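Local atomic coordinates of MDM10 isoform 1 (Saccharomyces cerevisiae, PDB entry 7BTX), a protein that forms part of the ERMES complex tethering the endoplasmic reticulum to mitochondria and takes part in late assembly steps of the TOM complex. Residues L182-E196 / F199-N213. Residues are numbered along the deposited sequence; the frame is centred on the assembly and turned at random.
Sequences LTCYFQRDSHRNLQE and FSTSDLLCGYRVLHN
E196 and R209 face each other as an antiparallel hydrogen-bonded pair. E196 N donates to R209 O at 3.0 Å, and R209 N returns a bond to E196 O at 2.9 Å. The second bond lies in the carbonyl plane of E196. The side chains add a salt bridge, E196 OE1 to R209 NH2 at 2.7 Å. They run alongside each other, pointing the same way. E196 is extended, with CG anti to its N (chi1 -175°), which carries the carboxylate out to the guanidinium. The two planes stand 79° apart, and the bridge rests on one oxygen and one nitrogen. Both residues are buried. R209 NH1 also approaches the edge of the Y185 ring, near its plane.

R209 O and E196 O each take a second, CA-H...O contact, from the CA atoms of Q195 and Y208. Y208 OH lies 3.5 Å from Q195 CG. V210 CG2 packs against the same methylene.

These segments belong to an antiparallel beta meander in the MDM10 barrel wall. Strand 179-189 turns back into 194-199, and the chain then returns through 209-211, which pairs onward with strand 230-240.

At the other end C184 and F199 form a second antiparallel hydrogen-bonded pair. C184 N reaches F199 O at 2.6 Å, nearly along the C=O axis, and F199 N donates to C184 O. Beyond it, T201 OG1 gives its proton to L182 O at 2.6 Å, tilted 21° from the carbonyl plane. S200 OG accepts from S202 N in an ST turn.

Near the 190-193 turn, R192 O receives a weak bond from N213 N and also sits over one face of the H212 ring. R192 NE is satisfied within its own segment by H191 O.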
# COMPACT_ATOMS: atom_id res chain seq x y z
N LEU D 182 -30.25 -6.12 -4.44
CA LEU D 182 -30.95 -6.67 -5.59
C LEU D 182 -32.26 -5.93 -5.78
O LEU D 182 -33.19 -6.13 -5.00
CB LEU D 182 -31.20 -8.16 -5.40
CG LEU D 182 -31.85 -8.87 -6.57
CD1 LEU D 182 -30.91 -8.87 -7.75
CD2 LEU D 182 -32.20 -10.28 -6.17
N THR D 183 -32.33 -5.08 -6.81
CA THR D 183 -33.47 -4.21 -7.02
C THR D 183 -34.19 -4.56 -8.32
O THR D 183 -33.56 -4.90 -9.32
CB THR D 183 -33.06 -2.75 -7.07
OG1 THR D 183 -32.44 -2.49 -8.32
CG2 THR D 183 -32.08 -2.42 -5.98
N CYS D 184 -35.51 -4.45 -8.29
CA CYS D 184 -36.37 -4.74 -9.43
C CYS D 184 -37.04 -3.46 -9.93
O CYS D 184 -37.36 -2.57 -9.15
CB CYS D 184 -37.44 -5.77 -9.07
SG CYS D 184 -36.80 -7.37 -8.58
N TYR D 185 -37.25 -3.38 -11.24
CA TYR D 185 -37.88 -2.22 -11.86
C TYR D 185 -38.93 -2.73 -12.83
O TYR D 185 -38.60 -3.15 -13.94
CB TYR D 185 -36.88 -1.34 -12.60
CG TYR D 185 -35.79 -0.70 -11.78
CD1 TYR D 185 -34.68 -1.43 -11.39
CD2 TYR D 185 -35.86 0.63 -11.43
CE1 TYR D 185 -33.69 -0.86 -10.65
CE2 TYR D 185 -34.86 1.22 -10.68
CZ TYR D 185 -33.78 0.46 -10.30
OH TYR D 185 -32.77 1.02 -9.56
N PHE D 186 -40.19 -2.68 -12.43
CA PHE D 186 -41.28 -2.85 -13.37
C PHE D 186 -41.72 -1.47 -13.84
O PHE D 186 -41.83 -0.55 -13.03
CB PHE D 186 -42.44 -3.60 -12.72
CG PHE D 186 -43.52 -3.97 -13.67
CD1 PHE D 186 -43.38 -5.07 -14.50
CD2 PHE D 186 -44.68 -3.22 -13.75
CE1 PHE D 186 -44.37 -5.41 -15.37
CE2 PHE D 186 -45.68 -3.56 -14.63
CZ PHE D 186 -45.52 -4.65 -15.43
N GLN D 187 -41.97 -1.33 -15.13
CA GLN D 187 -42.29 -0.01 -15.67
C GLN D 187 -43.22 -0.13 -16.87
O GLN D 187 -42.88 -0.77 -17.86
CB GLN D 187 -41.01 0.74 -16.04
CG GLN D 187 -39.94 -0.11 -16.67
CD GLN D 187 -38.61 0.59 -16.72
OE1 GLN D 187 -38.50 1.77 -16.39
NE2 GLN D 187 -37.57 -0.14 -17.11
N ARG D 188 -44.39 0.51 -16.77
CA ARG D 188 -45.39 0.48 -17.83
C ARG D 188 -45.40 1.83 -18.54
O ARG D 188 -45.89 2.83 -18.03
CB ARG D 188 -46.76 0.13 -17.27
CG ARG D 188 -47.87 0.18 -18.32
CD ARG D 188 -49.08 -0.64 -17.93
NE ARG D 188 -50.04 0.12 -17.15
CZ ARG D 188 -50.45 -0.21 -15.93
NH1 ARG D 188 -49.97 -1.30 -15.35
NH2 ARG D 188 -51.33 0.55 -15.30
N ASP D 189 -44.85 1.84 -19.75
CA ASP D 189 -44.86 3.05 -20.55
C ASP D 189 -46.22 3.26 -21.19
O ASP D 189 -47.01 2.33 -21.35
CB ASP D 189 -43.79 2.97 -21.64
CG ASP D 189 -43.43 4.32 -22.22
OD1 ASP D 189 -43.79 5.33 -21.59
OD2 ASP D 189 -42.81 4.36 -23.30
N SER D 190 -46.50 4.51 -21.53
CA SER D 190 -47.60 4.89 -22.40
C SER D 190 -47.11 6.07 -23.23
O SER D 190 -45.91 6.32 -23.28
CB SER D 190 -48.85 5.24 -21.60
OG SER D 190 -49.78 5.95 -22.40
N HIS D 191 -48.01 6.79 -23.89
CA HIS D 191 -47.58 8.04 -24.51
C HIS D 191 -48.03 9.27 -23.74
O HIS D 191 -47.79 10.39 -24.20
CB HIS D 191 -48.07 8.09 -25.96
CG HIS D 191 -47.50 7.01 -26.83
ND1 HIS D 191 -48.24 5.94 -27.27
CD2 HIS D 191 -46.25 6.82 -27.30
CE1 HIS D 191 -47.48 5.15 -28.00
NE2 HIS D 191 -46.26 5.66 -28.03
N ARG D 192 -48.67 9.08 -22.58
CA ARG D 192 -48.94 10.16 -21.64
C ARG D 192 -48.48 9.83 -20.22
O ARG D 192 -48.72 10.61 -19.30
CB ARG D 192 -50.44 10.50 -21.61
CG ARG D 192 -51.08 10.78 -22.97
CD ARG D 192 -50.81 12.20 -23.45
NE ARG D 192 -49.69 12.25 -24.37
CZ ARG D 192 -49.35 13.33 -25.08
NH1 ARG D 192 -48.31 13.28 -25.90
NH2 ARG D 192 -50.06 14.44 -24.98
N ASN D 193 -47.80 8.70 -20.03
CA ASN D 193 -47.37 8.23 -18.72
C ASN D 193 -46.16 7.33 -18.88
O ASN D 193 -45.96 6.72 -19.92
CB ASN D 193 -48.47 7.44 -17.99
CG ASN D 193 -49.53 8.32 -17.39
OD1 ASN D 193 -49.23 9.31 -16.73
ND2 ASN D 193 -50.78 7.96 -17.60
N LEU D 194 -45.33 7.29 -17.84
CA LEU D 194 -44.28 6.29 -17.72
C LEU D 194 -44.22 5.85 -16.26
O LEU D 194 -43.25 6.11 -15.55
CB LEU D 194 -42.93 6.78 -18.25
CG LEU D 194 -41.94 5.70 -18.73
CD1 LEU D 194 -41.09 6.22 -19.87
CD2 LEU D 194 -41.03 5.13 -17.65
N GLN D 195 -45.33 5.32 -15.75
CA GLN D 195 -45.37 4.77 -14.40
C GLN D 195 -44.33 3.67 -14.21
O GLN D 195 -43.96 2.98 -15.15
CB GLN D 195 -46.76 4.20 -14.10
CG GLN D 195 -47.90 5.13 -14.39
CD GLN D 195 -49.22 4.41 -14.43
OE1 GLN D 195 -49.27 3.19 -14.51
NE2 GLN D 195 -50.31 5.16 -14.38
N GLU D 196 -43.87 3.52 -12.97
CA GLU D 196 -42.77 2.61 -12.68
C GLU D 196 -42.88 2.15 -11.24
O GLU D 196 -43.13 2.95 -10.36
CB GLU D 196 -41.43 3.30 -12.91
CG GLU D 196 -40.24 2.40 -12.74
CD GLU D 196 -38.97 3.05 -13.22
OE1 GLU D 196 -39.00 4.25 -13.55
OE2 GLU D 196 -37.93 2.35 -13.27
N PHE D 199 -38.91 -2.00 -6.60
CA PHE D 199 -38.69 -2.69 -5.34
C PHE D 199 -37.20 -2.93 -5.20
O PHE D 199 -36.54 -3.29 -6.18
CB PHE D 199 -39.44 -4.02 -5.28
CG PHE D 199 -39.11 -4.85 -4.07
CD1 PHE D 199 -39.59 -4.48 -2.83
CD2 PHE D 199 -38.34 -5.99 -4.19
CE1 PHE D 199 -39.29 -5.24 -1.71
CE2 PHE D 199 -38.03 -6.74 -3.07
CZ PHE D 199 -38.51 -6.37 -1.84
N SER D 200 -36.67 -2.73 -4.01
CA SER D 200 -35.25 -2.88 -3.76
C SER D 200 -35.03 -3.86 -2.61
O SER D 200 -35.97 -4.48 -2.11
CB SER D 200 -34.61 -1.53 -3.45
OG SER D 200 -33.33 -1.70 -2.88
N THR D 201 -33.78 -4.00 -2.20
CA THR D 201 -33.45 -4.77 -1.02
C THR D 201 -32.46 -3.98 -0.17
O THR D 201 -31.62 -4.54 0.54
CB THR D 201 -32.91 -6.16 -1.41
OG1 THR D 201 -33.66 -6.64 -2.52
CG2 THR D 201 -33.16 -7.18 -0.30
N SER D 202 -32.52 -2.65 -0.26
CA SER D 202 -31.64 -1.82 0.55
C SER D 202 -32.11 -1.80 2.00
O SER D 202 -31.43 -2.30 2.89
CB SER D 202 -31.57 -0.41 -0.02
OG SER D 202 -32.87 0.13 -0.20
N ASP D 203 -33.29 -1.23 2.25
CA ASP D 203 -33.92 -1.48 3.54
C ASP D 203 -34.92 -2.61 3.37
O ASP D 203 -34.67 -3.74 3.80
CB ASP D 203 -34.63 -0.22 4.03
CG ASP D 203 -33.71 0.71 4.80
OD1 ASP D 203 -32.53 0.36 4.98
OD2 ASP D 203 -34.18 1.79 5.21
N LEU D 204 -36.05 -2.30 2.72
CA LEU D 204 -36.82 -3.23 1.92
C LEU D 204 -37.50 -2.47 0.80
O LEU D 204 -38.62 -2.81 0.40
CB LEU D 204 -37.85 -4.01 2.74
CG LEU D 204 -37.46 -5.43 3.16
CD1 LEU D 204 -38.67 -6.17 3.69
CD2 LEU D 204 -36.83 -6.19 2.01
N LEU D 205 -36.83 -1.43 0.29
CA LEU D 205 -37.42 -0.23 -0.29
C LEU D 205 -38.33 -0.51 -1.48
O LEU D 205 -37.86 -0.93 -2.55
CB LEU D 205 -36.29 0.70 -0.71
CG LEU D 205 -36.63 2.04 -1.35
CD1 LEU D 205 -37.14 3.01 -0.31
CD2 LEU D 205 -35.42 2.60 -2.05
N CYS D 206 -39.62 -0.28 -1.29
CA CYS D 206 -40.59 -0.27 -2.36
C CYS D 206 -40.81 1.16 -2.81
O CYS D 206 -40.59 2.11 -2.06
CB CYS D 206 -41.92 -0.90 -1.92
SG CYS D 206 -43.15 -1.04 -3.23
N GLY D 207 -41.24 1.33 -4.05
CA GLY D 207 -41.35 2.68 -4.56
C GLY D 207 -42.26 2.76 -5.76
O GLY D 207 -42.81 1.76 -6.23
N TYR D 208 -42.41 3.98 -6.26
CA TYR D 208 -43.32 4.25 -7.37
C TYR D 208 -42.90 5.57 -8.00
O TYR D 208 -42.50 6.49 -7.30
CB TYR D 208 -44.77 4.33 -6.88
CG TYR D 208 -45.77 4.65 -7.96
CD1 TYR D 208 -46.03 3.76 -8.98
CD2 TYR D 208 -46.45 5.86 -7.97
CE1 TYR D 208 -46.94 4.05 -9.97
CE2 TYR D 208 -47.36 6.16 -8.96
CZ TYR D 208 -47.60 5.24 -9.95
OH TYR D 208 -48.50 5.53 -10.94
N ARG D 209 -42.96 5.63 -9.33
CA ARG D 209 -42.71 6.86 -10.05
C ARG D 209 -43.80 7.03 -11.08
O ARG D 209 -44.41 6.05 -11.51
CB ARG D 209 -41.36 6.87 -10.78
CG ARG D 209 -40.12 6.84 -9.91
CD ARG D 209 -38.91 6.96 -10.81
NE ARG D 209 -37.72 6.35 -10.24
CZ ARG D 209 -36.81 5.69 -10.96
NH1 ARG D 209 -35.75 5.17 -10.37
NH2 ARG D 209 -36.98 5.55 -12.26
N VAL D 210 -44.03 8.27 -11.49
CA VAL D 210 -44.99 8.57 -12.55
C VAL D 210 -44.57 9.89 -13.16
O VAL D 210 -44.00 10.75 -12.47
CB VAL D 210 -46.44 8.57 -12.03
CG1 VAL D 210 -46.66 9.65 -10.99
CG2 VAL D 210 -47.45 8.68 -13.17
N LEU D 211 -44.75 10.05 -14.46
CA LEU D 211 -44.46 11.30 -15.15
C LEU D 211 -45.54 11.52 -16.19
O LEU D 211 -45.47 10.97 -17.29
CB LEU D 211 -43.07 11.26 -15.78
CG LEU D 211 -42.47 12.54 -16.36
CD1 LEU D 211 -41.00 12.57 -16.07
CD2 LEU D 211 -42.66 12.62 -17.86
N HIS D 212 -46.54 12.32 -15.83
CA HIS D 212 -47.71 12.52 -16.68
C HIS D 212 -47.43 13.70 -17.61
O HIS D 212 -47.48 14.86 -17.21
CB HIS D 212 -48.96 12.76 -15.85
CG HIS D 212 -50.23 12.68 -16.63
ND1 HIS D 212 -51.14 11.67 -16.45
CD2 HIS D 212 -50.74 13.48 -17.59
CE1 HIS D 212 -52.16 11.84 -17.27
NE2 HIS D 212 -51.94 12.94 -17.98
N ASN D 213 -47.13 13.38 -18.86
CA ASN D 213 -46.94 14.41 -19.87
C ASN D 213 -48.28 15.00 -20.28
O ASN D 213 -49.27 14.29 -20.46
CB ASN D 213 -46.22 13.82 -21.08
CG ASN D 213 -45.70 14.88 -22.02
OD1 ASN D 213 -45.70 16.06 -21.70
ND2 ASN D 213 -45.25 14.45 -23.19